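Local coordinates for protein amine Dehydrogenase (PDB 1JMX) that probably carries electrons through its two covalently bound c-type hemes, as the heme-containing subunit of a quinohemoprotein amine dehydrogenase, at residues V123-L127 with W144-L149; G298-L304 with L331-R337; S415-E419 with M437-F443. All coordinates share one frame; numbering follows the deposited sequence.

Interaction 1 of 3, residues V123-L127 with W144-L149. With HEC (heme c), chain E.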
loop_
_atom_site.group_PDB
_atom_site.type_symbol
_atom_site.label_atom_id
_atom_site.label_comp_id
_atom_site.label_asym_id
_atom_site.label_seq_id
_atom_site.Cartn_x
_atom_site.Cartn_y
_atom_site.Cartn_z
ATOM N N VAL A 123 -15.540 7.374 -8.079
ATOM C CA VAL A 123 -14.738 6.737 -9.126
ATOM C C VAL A 123 -13.981 7.776 -9.969
ATOM O O VAL A 123 -12.796 7.604 -10.253
ATOM C CB VAL A 123 -15.597 5.851 -10.047
ATOM C CG1 VAL A 123 -14.757 5.309 -11.189
ATOM C CG2 VAL A 123 -16.184 4.701 -9.259
ATOM N N ASN A 124 -14.662 8.860 -10.345
ATOM C CA ASN A 124 -14.046 9.927 -11.133
ATOM C C ASN A 124 -12.914 10.597 -10.374
ATOM O O ASN A 124 -11.903 10.956 -10.965
ATOM C CB ASN A 124 -15.091 10.968 -11.554
ATOM C CG ASN A 124 -15.916 10.513 -12.734
ATOM O OD1 ASN A 124 -15.473 10.583 -13.872
ATOM N ND2 ASN A 124 -17.113 10.027 -12.465
ATOM N N PHE A 125 -13.088 10.765 -9.065
ATOM C CA PHE A 125 -12.054 11.367 -8.232
ATOM C C PHE A 125 -10.790 10.513 -8.214
ATOM O O PHE A 125 -9.690 11.042 -8.245
ATOM C CB PHE A 125 -12.540 11.573 -6.792
ATOM C CG PHE A 125 -11.416 11.733 -5.790
ATOM C CD1 PHE A 125 -11.068 10.683 -4.940
ATOM C CD2 PHE A 125 -10.669 12.907 -5.738
ATOM C CE1 PHE A 125 -9.999 10.802 -4.068
ATOM C CE2 PHE A 125 -9.594 13.032 -4.866
ATOM C CZ PHE A 125 -9.259 11.977 -4.032
ATOM N N HIS A 126 -10.950 9.198 -8.118
ATOM C CA HIS A 126 -9.808 8.295 -8.088
ATOM C C HIS A 126 -8.962 8.385 -9.343
ATOM O O HIS A 126 -7.767 8.666 -9.267
ATOM C CB HIS A 126 -10.265 6.853 -7.866
ATOM C CG HIS A 126 -10.569 6.540 -6.439
ATOM N ND1 HIS A 126 -11.746 6.874 -5.804
ATOM C CD2 HIS A 126 -9.797 5.957 -5.493
ATOM C CE1 HIS A 126 -11.649 6.504 -4.537
ATOM N NE2 HIS A 126 -10.485 5.942 -4.306
ATOM N N LEU A 127 -9.585 8.154 -10.496
ATOM C CA LEU A 127 -8.879 8.211 -11.772
ATOM C C LEU A 127 -8.395 9.637 -12.064
ATOM O O LEU A 127 -7.410 9.823 -12.764
ATOM C CB LEU A 127 -9.780 7.719 -12.912
ATOM C CG LEU A 127 -9.169 6.850 -14.018
ATOM C CD1 LEU A 127 -10.087 6.874 -15.212
ATOM C CD2 LEU A 127 -7.785 7.312 -14.423
ATOM N N TRP A 144 -10.948 -0.423 -17.336
ATOM C CA TRP A 144 -11.218 -0.029 -15.961
ATOM C C TRP A 144 -12.359 0.952 -15.716
ATOM O O TRP A 144 -13.248 0.668 -14.918
ATOM C CB TRP A 144 -9.940 0.475 -15.287
ATOM C CG TRP A 144 -10.049 0.453 -13.801
ATOM C CD1 TRP A 144 -9.756 -0.591 -12.980
ATOM C CD2 TRP A 144 -10.563 1.493 -12.961
ATOM N NE1 TRP A 144 -10.067 -0.277 -11.684
ATOM C CE2 TRP A 144 -10.566 0.998 -11.641
ATOM C CE3 TRP A 144 -11.026 2.795 -13.196
ATOM C CZ2 TRP A 144 -11.016 1.758 -10.556
ATOM C CZ3 TRP A 144 -11.470 3.551 -12.118
ATOM C CH2 TRP A 144 -11.462 3.030 -10.814
ATOM N N LEU A 145 -12.336 2.098 -16.389
ATOM C CA LEU A 145 -13.378 3.105 -16.187
ATOM C C LEU A 145 -14.810 2.614 -16.490
ATOM O O LEU A 145 -15.691 2.734 -15.632
ATOM C CB LEU A 145 -13.026 4.403 -16.929
ATOM C CG LEU A 145 -13.853 5.662 -16.660
ATOM C CD1 LEU A 145 -13.926 5.956 -15.159
ATOM C CD2 LEU A 145 -13.231 6.820 -17.423
ATOM N N PRO A 146 -15.059 2.042 -17.689
ATOM C CA PRO A 146 -16.398 1.539 -18.044
ATOM C C PRO A 146 -16.931 0.488 -17.053
ATOM O O PRO A 146 -18.099 0.515 -16.664
ATOM C CB PRO A 146 -16.165 0.925 -19.421
ATOM C CG PRO A 146 -15.133 1.819 -19.997
ATOM C CD PRO A 146 -14.162 1.969 -18.855
ATOM N N ILE A 147 -16.062 -0.437 -16.662
ATOM C CA ILE A 147 -16.398 -1.499 -15.718
ATOM C C ILE A 147 -16.742 -0.897 -14.352
ATOM O O ILE A 147 -17.725 -1.283 -13.715
ATOM C CB ILE A 147 -15.195 -2.492 -15.574
ATOM C CG1 ILE A 147 -15.057 -3.349 -16.836
ATOM C CG2 ILE A 147 -15.340 -3.369 -14.350
ATOM C CD1 ILE A 147 -13.772 -4.140 -16.887
ATOM N N ALA A 148 -15.941 0.068 -13.918
ATOM C CA ALA A 148 -16.145 0.707 -12.624
ATOM C C ALA A 148 -17.448 1.505 -12.565
ATOM O O ALA A 148 -18.148 1.485 -11.557
ATOM C CB ALA A 148 -14.952 1.591 -12.285
ATOM N N LEU A 149 -17.788 2.173 -13.660
ATOM C CA LEU A 149 -19.002 2.979 -13.719
ATOM C C LEU A 149 -20.264 2.166 -13.991
ATOM O O LEU A 149 -21.304 2.417 -13.389
ATOM C CB LEU A 149 -18.866 4.076 -14.777
ATOM C CG LEU A 149 -17.797 5.157 -14.566
ATOM C CD1 LEU A 149 -17.713 6.052 -15.788
ATOM C CD2 LEU A 149 -18.099 5.973 -13.314
HETATM FE FE HEC E . -9.955 4.420 -2.897
HETATM C CHA HEC E . -9.715 6.819 -0.584
HETATM C CHB HEC E . -13.244 4.132 -2.188
HETATM C CHC HEC E . -10.270 2.113 -5.356
HETATM C CHD HEC E . -6.620 4.762 -3.615
HETATM N NA HEC E . -11.195 5.266 -1.643
HETATM C C1A HEC E . -10.933 6.246 -0.742
HETATM C C2A HEC E . -12.100 6.612 0.010
HETATM C C3A HEC E . -13.090 5.841 -0.435
HETATM C C4A HEC E . -12.530 5.018 -1.471
HETATM C CMA HEC E . -14.531 5.848 0.044
HETATM C CAA HEC E . -12.159 7.684 1.076
HETATM C CBA HEC E . -13.039 8.777 0.473
HETATM C CGA HEC E . -13.259 10.011 1.311
HETATM O O1A HEC E . -12.746 10.129 2.411
HETATM O O2A HEC E . -13.957 10.884 0.842
HETATM N NB HEC E . -11.422 3.354 -3.609
HETATM C C1B HEC E . -12.756 3.351 -3.200
HETATM C C2B HEC E . -13.586 2.478 -3.959
HETATM C C3B HEC E . -12.759 1.917 -4.885
HETATM C C4B HEC E . -11.410 2.444 -4.647
HETATM C CMB HEC E . -15.101 2.257 -3.771
HETATM C CAB HEC E . -13.246 0.939 -5.944
HETATM C CBB HEC E . -13.372 1.509 -7.360
HETATM N NC HEC E . -8.703 3.594 -4.184
HETATM C C1C HEC E . -9.002 2.640 -5.133
HETATM C C2C HEC E . -7.843 2.256 -5.884
HETATM C C3C HEC E . -6.823 2.970 -5.403
HETATM C C4C HEC E . -7.352 3.828 -4.349
HETATM C CMC HEC E . -7.821 1.218 -7.009
HETATM C CAC HEC E . -5.388 2.748 -5.829
HETATM C CBC HEC E . -4.809 3.501 -7.011
HETATM N ND HEC E . -8.480 5.548 -2.250
HETATM C C1D HEC E . -7.155 5.583 -2.636
HETATM C C2D HEC E . -6.407 6.601 -1.893
HETATM C C3D HEC E . -7.345 7.162 -1.049
HETATM C C4D HEC E . -8.566 6.500 -1.283
HETATM C CMD HEC E . -4.927 6.937 -2.049
HETATM C CAD HEC E . -7.246 8.286 -0.010
HETATM C CBD HEC E . -5.902 8.881 0.245
HETATM C CGD HEC E . -5.244 8.227 1.413
HETATM O O1D HEC E . -5.581 7.059 1.714
HETATM O O2D HEC E . -4.379 8.870 2.049
#
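Val123 shows how one branched side chain can join two helices: it is a knob set in a hole formed by Trp144, Leu145, Ala148 and Leu149. Its CG1 does most of the touching, 3.8 Å from Trp144 CZ3 and 3.9 Å from Ala148 CB. It gets there because it stands anti to the backbone N (chi1 175°). Ala148 CB also lies above one face of the indole of Trp144, toward its rim. One turn on, Leu127 crosses Leu145 at about a right angle, CD1 lying 3.8 Å from Leu145 CD2. No hydrogen bond links the segments; the polar end of Asn124 is held by Glu120 O and by Val122 N of the neighbouring chain of Amine Dehydrogenase.

The segments 123-127 and 144-149 run nearly antiparallel (158°) within the cytochrome c-like part of the chain, where this apolar seam backs a heme site. His126 NE2 binds the heme iron at 2.1 Å, and His104 is the other axial ligand. His126 ND1 is hydrogen-bonded to Leu122 O, which helps to fix the rotation of the imidazole. Trp144 reaches the same heme by van der Waals contact, CZ2 standing 4.0 Å from CBB of the heme.

Interaction 2 of 3, residues G298-L304 with L331-R337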
loop_
_atom_site.group_PDB
_atom_site.type_symbol
_atom_site.label_atom_id
_atom_site.label_comp_id
_atom_site.label_asym_id
_atom_site.label_seq_id
_atom_site.Cartn_x
_atom_site.Cartn_y
_atom_site.Cartn_z
ATOM N N GLY A 298 -3.484 -31.328 37.687
ATOM C CA GLY A 298 -2.711 -30.123 37.937
ATOM C C GLY A 298 -3.307 -29.183 38.970
ATOM O O GLY A 298 -4.456 -29.327 39.385
ATOM N N GLU A 299 -2.492 -28.219 39.382
ATOM C CA GLU A 299 -2.858 -27.200 40.358
ATOM C C GLU A 299 -2.676 -25.855 39.646
ATOM O O GLU A 299 -1.606 -25.587 39.074
ATOM C CB GLU A 299 -1.901 -27.277 41.556
ATOM C CG GLU A 299 -2.547 -27.683 42.878
ATOM C CD GLU A 299 -3.079 -26.489 43.666
ATOM O OE1 GLU A 299 -4.315 -26.372 43.827
ATOM O OE2 GLU A 299 -2.251 -25.675 44.139
ATOM N N SER A 300 -3.708 -25.010 39.681
ATOM C CA SER A 300 -3.626 -23.716 39.014
ATOM C C SER A 300 -4.472 -22.629 39.649
ATOM O O SER A 300 -5.577 -22.886 40.133
ATOM C CB SER A 300 -4.022 -23.861 37.540
ATOM O OG SER A 300 -4.084 -22.601 36.894
ATOM N N GLU A 301 -3.929 -21.412 39.641
ATOM C CA GLU A 301 -4.619 -20.249 40.179
ATOM C C GLU A 301 -5.505 -19.724 39.054
ATOM O O GLU A 301 -5.007 -19.286 38.015
ATOM C CB GLU A 301 -3.606 -19.182 40.599
ATOM C CG GLU A 301 -4.090 -18.198 41.687
ATOM C CD GLU A 301 -4.795 -16.956 41.145
ATOM O OE1 GLU A 301 -4.131 -16.133 40.458
ATOM O OE2 GLU A 301 -6.008 -16.787 41.435
ATOM N N ILE A 302 -6.813 -19.863 39.224
ATOM C CA ILE A 302 -7.755 -19.393 38.230
ATOM C C ILE A 302 -8.542 -18.222 38.790
ATOM O O ILE A 302 -8.936 -18.219 39.954
ATOM C CB ILE A 302 -8.727 -20.498 37.820
ATOM C CG1 ILE A 302 -7.968 -21.621 37.125
ATOM C CG2 ILE A 302 -9.798 -19.954 36.904
ATOM C CD1 ILE A 302 -8.864 -22.723 36.604
ATOM N N THR A 303 -8.752 -17.214 37.957
ATOM C CA THR A 303 -9.512 -16.052 38.365
ATOM C C THR A 303 -10.670 -15.813 37.398
ATOM O O THR A 303 -10.526 -15.953 36.190
ATOM C CB THR A 303 -8.616 -14.801 38.530
ATOM O OG1 THR A 303 -9.242 -13.667 37.917
ATOM C CG2 THR A 303 -7.233 -15.025 37.948
ATOM N N LEU A 304 -11.849 -15.579 37.961
ATOM C CA LEU A 304 -13.058 -15.329 37.190
ATOM C C LEU A 304 -13.307 -13.831 37.128
ATOM O O LEU A 304 -13.184 -13.126 38.130
ATOM C CB LEU A 304 -14.261 -16.042 37.822
ATOM C CG LEU A 304 -14.312 -17.576 37.777
ATOM C CD1 LEU A 304 -14.205 -18.054 36.330
ATOM C CD2 LEU A 304 -13.201 -18.182 38.623
ATOM N N LEU A 331 -14.412 -9.840 40.520
ATOM C CA LEU A 331 -13.232 -10.682 40.409
ATOM C C LEU A 331 -13.202 -11.751 41.499
ATOM O O LEU A 331 -13.254 -11.445 42.693
ATOM C CB LEU A 331 -11.971 -9.810 40.496
ATOM C CG LEU A 331 -10.708 -10.234 39.735
ATOM C CD1 LEU A 331 -9.607 -9.201 39.943
ATOM C CD2 LEU A 331 -10.237 -11.593 40.206
ATOM N N VAL A 332 -13.120 -13.008 41.078
ATOM C CA VAL A 332 -13.056 -14.125 42.011
ATOM C C VAL A 332 -11.776 -14.914 41.747
ATOM O O VAL A 332 -11.613 -15.487 40.680
ATOM C CB VAL A 332 -14.294 -15.055 41.867
ATOM C CG1 VAL A 332 -14.200 -16.233 42.838
ATOM C CG2 VAL A 332 -15.580 -14.263 42.129
ATOM N N ARG A 333 -10.834 -14.859 42.684
ATOM C CA ARG A 333 -9.571 -15.591 42.555
ATOM C C ARG A 333 -9.612 -16.879 43.365
ATOM O O ARG A 333 -10.018 -16.880 44.532
ATOM C CB ARG A 333 -8.402 -14.742 43.023
ATOM C CG ARG A 333 -8.056 -13.620 42.090
ATOM C CD ARG A 333 -6.984 -12.765 42.698
ATOM N NE ARG A 333 -5.918 -13.601 43.246
ATOM C CZ ARG A 333 -5.373 -13.430 44.452
ATOM N NH1 ARG A 333 -5.795 -12.446 45.251
ATOM N NH2 ARG A 333 -4.396 -14.242 44.858
ATOM N N LEU A 334 -9.178 -17.973 42.754
ATOM C CA LEU A 334 -9.194 -19.252 43.435
ATOM C C LEU A 334 -8.082 -20.183 43.013
ATOM O O LEU A 334 -7.410 -19.976 42.001
ATOM C CB LEU A 334 -10.558 -19.932 43.257
ATOM C CG LEU A 334 -11.150 -20.023 41.845
ATOM C CD1 LEU A 334 -10.640 -21.272 41.122
ATOM C CD2 LEU A 334 -12.666 -20.066 41.944
ATOM N N LYS A 335 -7.837 -21.173 43.856
ATOM C CA LYS A 335 -6.828 -22.171 43.568
ATOM C C LYS A 335 -7.661 -23.366 43.157
ATOM O O LYS A 335 -8.670 -23.669 43.798
ATOM C CB LYS A 335 -6.026 -22.505 44.822
ATOM C CG LYS A 335 -4.717 -23.183 44.515
ATOM C CD LYS A 335 -3.704 -22.175 44.001
ATOM C CE LYS A 335 -3.283 -21.203 45.112
ATOM N NZ LYS A 335 -2.232 -20.233 44.657
ATOM N N ALA A 336 -7.292 -24.002 42.056
ATOM C CA ALA A 336 -8.047 -25.152 41.600
ATOM C C ALA A 336 -7.113 -26.309 41.363
ATOM O O ALA A 336 -5.901 -26.130 41.219
ATOM C CB ALA A 336 -8.810 -24.824 40.334
ATOM N N ARG A 337 -7.689 -27.500 41.317
ATOM C CA ARG A 337 -6.914 -28.707 41.096
ATOM C C ARG A 337 -7.777 -29.660 40.309
ATOM O O ARG A 337 -8.916 -29.893 40.669
ATOM C CB ARG A 337 -6.538 -29.356 42.434
ATOM C CG ARG A 337 -5.548 -30.505 42.319
ATOM C CD ARG A 337 -5.324 -31.179 43.671
ATOM N NE ARG A 337 -5.074 -30.204 44.737
ATOM C CZ ARG A 337 -5.761 -30.150 45.880
ATOM N NH1 ARG A 337 -6.742 -31.017 46.120
ATOM N NH2 ARG A 337 -5.480 -29.216 46.781
#
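Leu334 and Ile302 face each other as a hydrogen-bonded antiparallel pair, and the leucine takes the less usual rotamer. Its CG stands between the backbone N and the carbonyl carbon (chi1 49°), which brings CD1 to 3.9 Å from Ile302 CB. The other branch meets a second neighbour, CD2 lying 3.9 Å from Leu304 CD2 where the two leucines cross obliquely. Leu304 also packs against Val332 through their CB atoms, while Ile302 CD1 lies 4.3 Å from Ala336 CB. This apolar face is further covered by Val289, Leu309 and Leu315.

Strands 299-307 and 331-338 are antiparallel neighbours in the mixed sheet of the third domain, assigned to the E-set families, which have immunoglobulin-like folds. Six backbone hydrogen bonds join the segments in three reciprocal pairs: Ser300 with Ala336, Ile302 with Leu334, and Leu304 with Val332.

The other face carries charge. Glu301 bends at chi2 (-89°), turning its carboxylate along the partner strand until OE2 is 3.7 Å from Arg333 NE. This is a long salt bridge at the guanidinium edge, with the two planes 81° apart; Arg333 NH1 has a second carboxylate in Glu326. Glu299 is bent likewise and crosses Lys335 at about a right angle, OE1 lying 3.3 Å from the aliphatic CG of the lysine. Arg337 comes near Glu299 without forming a salt bridge and pairs instead with Glu320. Thr303 OG1, buried here with no polar partner in the model, has Leu331 CD2 beside it at 3.2 Å.

Interaction 3 of 3, residues S415-E419 with M437-F443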
loop_
_atom_site.group_PDB
_atom_site.type_symbol
_atom_site.label_atom_id
_atom_site.label_comp_id
_atom_site.label_asym_id
_atom_site.label_seq_id
_atom_site.Cartn_x
_atom_site.Cartn_y
_atom_site.Cartn_z
ATOM N N SER A 415 8.435 -21.766 23.515
ATOM C CA SER A 415 9.717 -21.223 23.105
ATOM C C SER A 415 9.484 -20.753 21.676
ATOM O O SER A 415 8.742 -21.381 20.919
ATOM C CB SER A 415 10.784 -22.321 23.122
ATOM O OG SER A 415 11.893 -21.983 22.299
ATOM N N TRP A 416 10.125 -19.652 21.308
ATOM C CA TRP A 416 9.963 -19.099 19.977
ATOM C C TRP A 416 11.267 -18.924 19.252
ATOM O O TRP A 416 12.273 -18.531 19.842
ATOM C CB TRP A 416 9.258 -17.748 20.049
ATOM C CG TRP A 416 7.871 -17.847 20.538
ATOM C CD1 TRP A 416 7.445 -17.749 21.830
ATOM C CD2 TRP A 416 6.706 -18.072 19.746
ATOM N NE1 TRP A 416 6.083 -17.894 21.891
ATOM C CE2 TRP A 416 5.603 -18.095 20.626
ATOM C CE3 TRP A 416 6.485 -18.258 18.380
ATOM C CZ2 TRP A 416 4.298 -18.297 20.181
ATOM C CZ3 TRP A 416 5.190 -18.461 17.939
ATOM C CH2 TRP A 416 4.112 -18.478 18.839
ATOM N N LYS A 417 11.237 -19.244 17.964
ATOM C CA LYS A 417 12.389 -19.074 17.105
ATOM C C LYS A 417 11.943 -18.744 15.688
ATOM O O LYS A 417 10.769 -18.852 15.338
ATOM C CB LYS A 417 13.321 -20.289 17.118
ATOM C CG LYS A 417 12.749 -21.567 16.564
ATOM C CD LYS A 417 13.840 -22.634 16.530
ATOM C CE LYS A 417 13.264 -24.045 16.566
ATOM N NZ LYS A 417 12.337 -24.274 15.428
ATOM N N VAL A 418 12.913 -18.337 14.884
ATOM C CA VAL A 418 12.694 -17.953 13.505
ATOM C C VAL A 418 13.610 -18.772 12.586
ATOM O O VAL A 418 14.765 -19.052 12.926
ATOM C CB VAL A 418 12.955 -16.420 13.369
ATOM C CG1 VAL A 418 13.649 -16.081 12.056
ATOM C CG2 VAL A 418 11.643 -15.665 13.513
ATOM N N GLU A 419 13.074 -19.195 11.444
ATOM C CA GLU A 419 13.840 -19.961 10.468
ATOM C C GLU A 419 13.518 -19.440 9.084
ATOM O O GLU A 419 12.432 -18.925 8.860
ATOM C CB GLU A 419 13.453 -21.434 10.527
ATOM C CG GLU A 419 13.477 -22.007 11.918
ATOM C CD GLU A 419 13.471 -23.511 11.917
ATOM O OE1 GLU A 419 12.561 -24.117 11.286
ATOM O OE2 GLU A 419 14.390 -24.083 12.547
ATOM N N MET A 437 13.885 -12.412 17.322
ATOM C CA MET A 437 12.741 -13.050 17.949
ATOM C C MET A 437 13.096 -13.179 19.424
ATOM O O MET A 437 14.151 -13.708 19.786
ATOM C CB MET A 437 12.494 -14.439 17.354
ATOM C CG MET A 437 11.352 -15.198 18.000
ATOM S SD MET A 437 9.768 -14.379 17.762
ATOM C CE MET A 437 9.176 -15.227 16.314
ATOM N N GLN A 438 12.236 -12.635 20.270
ATOM C CA GLN A 438 12.454 -12.691 21.699
ATOM C C GLN A 438 11.732 -13.905 22.268
ATOM O O GLN A 438 10.796 -14.425 21.657
ATOM C CB GLN A 438 11.939 -11.411 22.344
ATOM C CG GLN A 438 12.527 -10.166 21.731
ATOM C CD GLN A 438 11.940 -8.902 22.305
ATOM O OE1 GLN A 438 10.832 -8.905 22.852
ATOM N NE2 GLN A 438 12.679 -7.800 22.184
ATOM N N ALA A 439 12.164 -14.334 23.451
ATOM C CA ALA A 439 11.586 -15.487 24.133
ATOM C C ALA A 439 10.073 -15.400 24.324
ATOM O O ALA A 439 9.373 -16.411 24.215
ATOM C CB ALA A 439 12.271 -15.689 25.479
ATOM N N ASP A 440 9.579 -14.194 24.604
ATOM C CA ASP A 440 8.155 -13.957 24.824
ATOM C C ASP A 440 7.244 -14.037 23.595
ATOM O O ASP A 440 6.021 -13.964 23.733
ATOM C CB ASP A 440 7.933 -12.644 25.588
ATOM C CG ASP A 440 8.602 -11.437 24.933
ATOM O OD1 ASP A 440 9.421 -11.596 24.006
ATOM O OD2 ASP A 440 8.313 -10.302 25.373
ATOM N N GLY A 441 7.831 -14.245 22.415
ATOM C CA GLY A 441 7.048 -14.348 21.194
ATOM C C GLY A 441 6.871 -13.034 20.451
ATOM O O GLY A 441 5.995 -12.904 19.601
ATOM N N VAL A 442 7.692 -12.051 20.802
ATOM C CA VAL A 442 7.657 -10.743 20.172
ATOM C C VAL A 442 8.865 -10.625 19.263
ATOM O O VAL A 442 10.002 -10.783 19.714
ATOM C CB VAL A 442 7.719 -9.610 21.227
ATOM C CG1 VAL A 442 7.949 -8.271 20.566
ATOM C CG2 VAL A 442 6.442 -9.566 22.019
ATOM N N PHE A 443 8.614 -10.412 17.973
ATOM C CA PHE A 443 9.683 -10.239 16.999
ATOM C C PHE A 443 9.911 -8.747 16.745
ATOM O O PHE A 443 8.995 -8.030 16.351
ATOM C CB PHE A 443 9.349 -10.934 15.677
ATOM C CG PHE A 443 10.467 -10.881 14.673
ATOM C CD1 PHE A 443 11.453 -11.861 14.658
ATOM C CD2 PHE A 443 10.544 -9.844 13.748
ATOM C CE1 PHE A 443 12.504 -11.811 13.737
ATOM C CE2 PHE A 443 11.590 -9.785 12.824
ATOM C CZ PHE A 443 12.572 -10.773 12.820
#
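Trp416 lays one face of its indole against the CA of Gly441, a CH-pi contact in which that carbon stands 3.6 Å from the centroid of the five-membered ring and 16° off its normal. The approach depends on glycine: a CB at this position would crowd Trp416 NE1, and the positive phi (93°) would by itself press a side chain against the preceding carbonyl. At the ring's edge, near its plane, Ala439 O comes to 3.3 Å from Trp416 CD1. An alanine here would take the indole from over Gly441 CA and from beside Ala439 O, and would probably leave a gap over the glycine and the turn less firmly fixed.

Beyond the turn the contact is apolar. Met437 lies alongside the base of the tryptophan, CG 3.9 Å from Trp416 CB, and bends at chi2 (64°) and again at chi3, which carries CE to 3.8 Å from Val418 CG2. The same methyl of Val418 meets Phe443 CE1 at 4.0 Å, obliquely to the ring.

Phe393 and Ala395 of strand 391-400, with Val466 and Ala468 of strand 462-470, also touch the tryptophan side chain. No hydrogen bond crosses between the segments. Strands 435-437 and 442-445 form a beta hairpin with a type I turn and G1 bulge, Gly441 N bonding to Gln438 O and Gln438 N to Val442 O, and this turn packs against Trp416 of strand 406-420 in the E-set-like fourth domain.

The three contacts follow one another along the chain without overlapping, each in a different part of it: the heme-binding region, then domains III and IV. Only interaction 1 belongs to a heme site, supplying an axial ligand to the iron; interactions 2 and 3 lie away from the hemes. Interaction 2 is the most remote, its centre about 59 Å from that of interaction 1 and on the opposite side of the chain's centre. Interaction 3 lies about 45 Å from interaction 1 and 29 Å from interaction 2, between centres. Even the nearest pair, interactions 2 and 3, stays about 18 Å apart at the nearest atoms. In interaction 3 the side chain of Trp416 is about 13 Å from a bound nickel ion.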